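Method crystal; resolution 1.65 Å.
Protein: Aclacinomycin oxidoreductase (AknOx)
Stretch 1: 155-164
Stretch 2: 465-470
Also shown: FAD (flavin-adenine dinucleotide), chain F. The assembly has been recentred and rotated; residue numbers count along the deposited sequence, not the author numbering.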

ATOM      1  N   GLY A 155     -11.069   0.218   0.790  1.00 10.21           N
ATOM      2  CA  GLY A 155     -11.453  -0.873  -0.083  1.00  7.94           C
ATOM      3  C   GLY A 155     -10.335  -1.633  -0.734  1.00 14.03           C
ATOM      4  O   GLY A 155     -10.261  -2.869  -0.673  1.00 11.26           O
ATOM      5  N   GLY A 156      -9.413  -0.925  -1.408  1.00 12.10           N
ATOM      6  CA  GLY A 156      -8.365  -1.683  -2.095  1.00 11.44           C
ATOM      7  C   GLY A 156      -7.031  -1.543  -1.383  1.00 15.48           C
ATOM      8  O   GLY A 156      -6.010  -1.989  -1.922  1.00 20.21           O
ATOM      9  N   HIS A 157      -7.066  -0.934  -0.201  1.00 12.57           N
ATOM     10  CA  HIS A 157      -5.906  -0.720   0.644  1.00 13.76           C
ATOM     11  C   HIS A 157      -5.767  -1.826   1.670  1.00 10.30           C
ATOM     12  O   HIS A 157      -4.669  -2.346   1.915  1.00 11.89           O
ATOM     13  CB  HIS A 157      -6.006   0.637   1.350  1.00 13.99           C
ATOM     14  CG  HIS A 157      -4.962   0.890   2.392  1.00 17.59           C
ATOM     15  ND1 HIS A 157      -3.698   1.339   2.074  1.00 17.89           N
ATOM     16  CD2 HIS A 157      -4.987   0.778   3.743  1.00 19.65           C
ATOM     17  CE1 HIS A 157      -2.994   1.488   3.181  1.00 19.06           C
ATOM     18  NE2 HIS A 157      -3.751   1.148   4.212  1.00 18.97           N
ATOM     19  N   VAL A 158      -6.882  -2.214   2.320  1.00  9.17           N
ATOM     20  CA  VAL A 158      -6.656  -3.151   3.421  1.00  9.79           C
ATOM     21  C   VAL A 158      -6.446  -4.582   2.941  1.00 10.28           C
ATOM     22  O   VAL A 158      -5.596  -5.323   3.450  1.00 11.03           O
ATOM     23  CB  VAL A 158      -7.826  -3.095   4.422  1.00  6.22           C
ATOM     24  CG1 VAL A 158      -7.713  -4.238   5.403  1.00  6.55           C
ATOM     25  CG2 VAL A 158      -7.881  -1.750   5.145  1.00 11.77           C
ATOM     26  N   LEU A 159      -7.183  -5.049   1.942  1.00 15.10           N
ATOM     27  CA  LEU A 159      -7.074  -6.455   1.541  1.00 15.40           C
ATOM     28  C   LEU A 159      -5.736  -6.827   0.908  1.00 16.81           C
ATOM     29  O   LEU A 159      -5.459  -8.023   0.723  1.00 15.44           O
ATOM     30  CB  LEU A 159      -8.224  -6.829   0.605  1.00 16.44           C
ATOM     31  CG  LEU A 159      -8.668  -5.944  -0.544  1.00 21.35           C
ATOM     32  CD1 LEU A 159      -7.633  -4.932  -1.010  1.00 25.71           C
ATOM     33  CD2 LEU A 159      -9.088  -6.816  -1.741  1.00 19.53           C
ATOM     34  N   GLY A 160      -4.929  -5.825   0.579  1.00 15.33           N
ATOM     35  CA  GLY A 160      -3.589  -6.050   0.102  1.00 17.28           C
ATOM     36  C   GLY A 160      -2.541  -5.698   1.130  1.00 18.46           C
ATOM     37  O   GLY A 160      -1.338  -5.714   0.860  1.00 18.76           O
ATOM     38  N   GLY A 161      -2.979  -5.370   2.337  1.00 19.16           N
ATOM     39  CA  GLY A 161      -2.140  -5.140   3.468  1.00 16.11           C
ATOM     40  C   GLY A 161      -1.378  -3.849   3.531  1.00 14.03           C
ATOM     41  O   GLY A 161      -0.248  -3.896   4.021  1.00 21.93           O
ATOM     42  N   GLY A 162      -1.981  -2.778   3.050  1.00 16.08           N
ATOM     43  CA  GLY A 162      -1.466  -1.435   3.196  1.00 18.55           C
ATOM     44  C   GLY A 162      -0.897  -1.252   4.606  1.00 18.17           C
ATOM     45  O   GLY A 162      -1.483  -1.727   5.585  1.00 23.23           O
ATOM     46  N   TYR A 163       0.253  -0.617   4.674  1.00 16.51           N
ATOM     47  CA  TYR A 163       1.035  -0.399   5.873  1.00 16.15           C
ATOM     48  C   TYR A 163       1.256   1.101   6.023  1.00 14.48           C
ATOM     49  O   TYR A 163       1.069   1.876   5.086  1.00 10.55           O
ATOM     50  CB  TYR A 163       2.376  -1.139   5.759  1.00 18.33           C
ATOM     51  CG  TYR A 163       3.439  -0.321   5.058  1.00 23.74           C
ATOM     52  CD1 TYR A 163       4.439   0.306   5.797  1.00 24.34           C
ATOM     53  CD2 TYR A 163       3.456  -0.158   3.681  1.00 26.94           C
ATOM     54  CE1 TYR A 163       5.413   1.058   5.170  1.00 28.30           C
ATOM     55  CE2 TYR A 163       4.425   0.595   3.044  1.00 26.63           C
ATOM     56  CZ  TYR A 163       5.405   1.199   3.801  1.00 26.73           C
ATOM     57  OH  TYR A 163       6.380   1.945   3.189  1.00 22.54           O
ATOM     58  N   GLY A 164       1.697   1.518   7.204  1.00 15.23           N
ATOM     59  CA  GLY A 164       1.976   2.942   7.384  1.00 12.84           C
ATOM     60  C   GLY A 164       2.966   3.188   8.496  1.00 12.68           C
ATOM     61  O   GLY A 164       3.741   2.286   8.809  1.00 13.81           O
ATOM     62  N   THR A 465       8.193  -8.081  -4.064  1.00 12.85           N
ATOM     63  CA  THR A 465       7.611  -6.725  -3.986  1.00 12.22           C
ATOM     64  C   THR A 465       6.203  -6.806  -3.410  1.00 12.77           C
ATOM     65  O   THR A 465       5.827  -7.905  -2.994  1.00 10.89           O
ATOM     66  CB  THR A 465       7.731  -6.009  -5.333  1.00 11.86           C
ATOM     67  OG1 THR A 465       7.085  -4.732  -5.244  1.00 11.74           O
ATOM     68  CG2 THR A 465       7.075  -6.769  -6.467  1.00  9.94           C
ATOM     69  N   PHE A 466       5.470  -5.716  -3.334  1.00 12.67           N
ATOM     70  CA  PHE A 466       4.225  -5.513  -2.593  1.00 14.49           C
ATOM     71  C   PHE A 466       3.004  -5.464  -3.483  1.00 11.67           C
ATOM     72  O   PHE A 466       3.014  -4.680  -4.433  1.00  9.93           O
ATOM     73  CB  PHE A 466       4.375  -4.178  -1.854  1.00 13.40           C
ATOM     74  CG  PHE A 466       3.240  -3.699  -0.983  1.00 15.42           C
ATOM     75  CD1 PHE A 466       2.545  -4.570  -0.163  1.00 18.06           C
ATOM     76  CD2 PHE A 466       2.871  -2.367  -0.998  1.00 13.94           C
ATOM     77  CE1 PHE A 466       1.509  -4.113   0.631  1.00 17.58           C
ATOM     78  CE2 PHE A 466       1.843  -1.893  -0.204  1.00 14.85           C
ATOM     79  CZ  PHE A 466       1.164  -2.769   0.618  1.00 16.81           C
ATOM     80  N   ILE A 467       1.941  -6.230  -3.241  1.00 12.30           N
ATOM     81  CA  ILE A 467       0.812  -6.239  -4.162  1.00  8.18           C
ATOM     82  C   ILE A 467       0.206  -4.869  -4.424  1.00 10.62           C
ATOM     83  O   ILE A 467      -0.277  -4.593  -5.527  1.00 12.04           O
ATOM     84  CB  ILE A 467      -0.326  -7.192  -3.715  1.00 11.82           C
ATOM     85  CG1 ILE A 467      -1.087  -6.664  -2.500  1.00  9.43           C
ATOM     86  CG2 ILE A 467       0.188  -8.593  -3.486  1.00 21.05           C
ATOM     87  CD1 ILE A 467      -0.997  -7.545  -1.291  1.00 23.11           C
ATOM     88  N   ASN A 468       0.208  -3.939  -3.467  1.00  9.20           N
ATOM     89  CA  ASN A 468      -0.394  -2.630  -3.699  1.00 10.62           C
ATOM     90  C   ASN A 468       0.504  -1.714  -4.518  1.00 10.58           C
ATOM     91  O   ASN A 468       0.227  -0.524  -4.734  1.00 15.04           O
ATOM     92  CB  ASN A 468      -0.717  -1.980  -2.348  1.00 11.89           C
ATOM     93  CG  ASN A 468      -2.120  -2.295  -1.868  1.00 14.20           C
ATOM     94  OD1 ASN A 468      -2.834  -3.145  -2.406  1.00 17.53           O
ATOM     95  ND2 ASN A 468      -2.512  -1.567  -0.827  1.00 14.67           N
ATOM     96  N   TYR A 469       1.596  -2.286  -4.994  1.00 12.11           N
ATOM     97  CA  TYR A 469       2.512  -1.772  -5.969  1.00 12.17           C
ATOM     98  C   TYR A 469       2.481  -2.648  -7.226  1.00 13.92           C
ATOM     99  O   TYR A 469       3.478  -3.313  -7.516  1.00 11.55           O
ATOM    100  CB  TYR A 469       3.947  -1.761  -5.451  1.00 12.89           C
ATOM    101  CG  TYR A 469       4.254  -0.937  -4.221  1.00 14.21           C
ATOM    102  CD1 TYR A 469       5.506  -1.075  -3.633  1.00 15.52           C
ATOM    103  CD2 TYR A 469       3.352  -0.054  -3.653  1.00 15.98           C
ATOM    104  CE1 TYR A 469       5.862  -0.358  -2.508  1.00 15.42           C
ATOM    105  CE2 TYR A 469       3.691   0.677  -2.524  1.00 13.56           C
ATOM    106  CZ  TYR A 469       4.942   0.516  -1.963  1.00 14.92           C
ATOM    107  OH  TYR A 469       5.310   1.228  -0.843  1.00 16.80           O
ATOM    108  N   PRO A 470       1.374  -2.688  -7.948  1.00 14.45           N
ATOM    109  CA  PRO A 470       1.332  -3.513  -9.164  1.00 14.22           C
ATOM    110  C   PRO A 470       2.330  -3.001 -10.203  1.00 15.74           C
ATOM    111  O   PRO A 470       2.426  -1.777 -10.326  1.00 11.84           O
ATOM    112  CB  PRO A 470      -0.079  -3.289  -9.702  1.00 15.24           C
ATOM    113  CG  PRO A 470      -0.405  -1.914  -9.183  1.00 12.88           C
ATOM    114  CD  PRO A 470       0.090  -2.002  -7.765  1.00 13.85           C
TER
HETATM  115  PA  FAD F 801      -8.868   1.463  -6.062  1.00 11.55           P
HETATM  116  O1A FAD F 801      -8.372   1.799  -7.339  1.00 11.21           O
HETATM  117  O2A FAD F 801     -10.296   1.757  -5.949  1.00  7.64           O
HETATM  118  O5B FAD F 801      -8.589  -0.047  -5.723  1.00 10.01           O
HETATM  119  C5B FAD F 801      -7.359  -0.629  -5.888  1.00 14.06           C
HETATM  120  C4B FAD F 801      -7.510  -2.132  -6.106  1.00 16.68           C
HETATM  121  O4B FAD F 801      -8.414  -2.642  -5.165  1.00 14.10           O
HETATM  122  C3B FAD F 801      -8.156  -2.438  -7.470  1.00 14.70           C
HETATM  123  O3B FAD F 801      -7.780  -3.689  -7.920  1.00  8.81           O
HETATM  124  C2B FAD F 801      -9.640  -2.467  -7.149  1.00 12.35           C
HETATM  125  O2B FAD F 801     -10.436  -3.191  -8.048  1.00 12.54           O
HETATM  126  C1B FAD F 801      -9.588  -3.066  -5.761  1.00 14.94           C
HETATM  127  N9A FAD F 801     -10.791  -2.790  -4.950  1.00 15.63           N
HETATM  128  C8A FAD F 801     -11.335  -1.594  -4.695  1.00 15.48           C
HETATM  129  N7A FAD F 801     -12.396  -1.727  -3.914  1.00 16.20           N
HETATM  130  C5A FAD F 801     -12.552  -3.031  -3.686  1.00 15.46           C
HETATM  131  C6A FAD F 801     -13.478  -3.755  -2.946  1.00 17.19           C
HETATM  132  N6A FAD F 801     -14.360  -3.117  -2.278  1.00 17.31           N
HETATM  133  N1A FAD F 801     -13.374  -5.072  -2.879  1.00 11.54           N
HETATM  134  C2A FAD F 801     -12.381  -5.663  -3.501  1.00 13.98           C
HETATM  135  N3A FAD F 801     -11.473  -5.008  -4.200  1.00 13.08           N
HETATM  136  C4A FAD F 801     -11.555  -3.717  -4.313  1.00 14.49           C
HETATM  137  N1  FAD F 801      -0.199   1.845   0.366  1.00  9.87           N
HETATM  138  C2  FAD F 801       0.367   1.453   1.556  1.00 10.62           C
HETATM  139  O2  FAD F 801       0.440   0.353   1.895  1.00 10.03           O
HETATM  140  N3  FAD F 801       0.866   2.426   2.378  1.00 16.41           N
HETATM  141  C4  FAD F 801       0.813   3.769   2.051  1.00 15.80           C
HETATM  142  O4  FAD F 801       1.181   4.581   2.851  1.00 12.33           O
HETATM  143  C4X FAD F 801       0.219   4.154   0.847  1.00 13.96           C
HETATM  144  N5  FAD F 801       0.161   5.460   0.457  1.00 11.27           N
HETATM  145  C5X FAD F 801      -0.476   5.840  -0.679  1.00 16.55           C
HETATM  146  C6  FAD F 801      -0.602   7.192  -1.007  1.00 17.34           C
HETATM  147  C7  FAD F 801      -1.197   7.548  -2.182  1.00 15.81           C
HETATM  148  C7M FAD F 801      -1.399   9.010  -2.414  1.00 19.65           C
HETATM  149  C8  FAD F 801      -1.768   6.583  -3.018  1.00 11.78           C
HETATM  150  C8M FAD F 801      -2.688   7.017  -4.137  1.00 12.90           C
HETATM  151  C9  FAD F 801      -1.640   5.263  -2.649  1.00 12.54           C
HETATM  152  C9A FAD F 801      -0.978   4.856  -1.518  1.00 16.42           C
HETATM  153  N10 FAD F 801      -0.848   3.519  -1.190  1.00 15.52           N
HETATM  154  C10 FAD F 801      -0.295   3.171   0.006  1.00 14.43           C
HETATM  155  C1' FAD F 801      -0.836   2.458  -2.241  1.00 12.76           C
HETATM  156  C2' FAD F 801      -2.194   1.841  -2.583  1.00 16.61           C
HETATM  157  O2' FAD F 801      -2.788   2.197  -3.787  1.00 13.13           O
HETATM  158  C3' FAD F 801      -3.226   1.967  -1.488  1.00 20.06           C
HETATM  159  O3' FAD F 801      -2.772   1.437  -0.281  1.00 16.21           O
HETATM  160  C4' FAD F 801      -4.512   1.339  -2.107  1.00 24.00           C
HETATM  161  O4' FAD F 801      -4.303   0.457  -3.134  1.00 21.15           O
HETATM  162  C5' FAD F 801      -5.615   2.241  -2.607  1.00 18.92           C
HETATM  163  O5' FAD F 801      -6.758   1.502  -2.882  1.00 15.33           O
HETATM  164  P   FAD F 801      -7.979   2.300  -3.440  1.00 10.80           P
HETATM  165  O1P FAD F 801      -9.196   1.794  -2.916  1.00  8.88           O
HETATM  166  O2P FAD F 801      -7.769   3.653  -3.153  1.00 17.11           O
HETATM  167  O3P FAD F 801      -7.938   2.217  -5.019  1.00  9.43           O

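The glycine-rich stretch from G155 to G164 packs against both the FAD and the stretch from T465 to P470, which itself touches the cofactor. No hydrogen bond joins the two protein segments; they meet by packing, while the hydrogen bonds of stretch 1 described here go to the cofactor or stay within the stretch.

G155 does not reach the second stretch, but an ideal CB on it would be crowded by FAD N7A, 3.1 Å away, so glycine suits the place. At G156 the demand is stricter, since its CB would lie 2.2 Å from FAD O4B. With the space free, G156 N donates to FAD O1P at 3.1 Å and G156 O accepts from FAD O4' at 3.2 Å. G156 O also comes within 3.4 Å of N468 OD1, but both are acceptors and no bond forms.

H157 points its CA-to-CB bond away from the second stretch and spends its imidazole on the cofactor. H157 ND1 and FAD O3' are hydrogen-bonded at a short 2.5 Å, with the hydroxyl at the edge of the ring. The amide of N468 packs close by, with N468 ND2 3.6 Å from H157 O and 3.1 Å from FAD O3', so it lies near both the H157 carbonyl and the ribityl chain.

V158 begins a type I turn closed by G161 N donating to V158 O at 2.8 Å; around it, G162 N reaches H157 O at 2.9 Å. The CA-to-CB bonds of V158 and L159 point away from the second stretch; the end of L159 comes nearer but makes no contact with it. The turn brings G160 close to the second stretch, its CA 6.0 Å from the CA of N468. A CB here would point toward the second stretch, 2.5 Å from N468 OD1 and 3.0 Å from I467 CG1, so glycine leaves room for the side chains of N468 and I467. G160 O lies 3.3 Å from F466 CE1.

G161 has a phi of 75°, which by itself favours glycine. G162 is confined from within its own stretch, for a CB would fall 2.0 Å from H157 CE1. Its CA instead meets the edge of the F466 ring, 3.9 Å from F466 CZ; that flat ring, with its CA-to-CB bond directed toward stretch 1, also brings F466 CE2 to 3.4 Å from FAD O2.

Y163 grips the flavin through its backbone: Y163 N donates to FAD O2 at 2.9 Å, and FAD N3 donates to Y163 O at 2.8 Å. Its ring extends to Y469, with Y163 CE2 4.0 Å from Y469 OH.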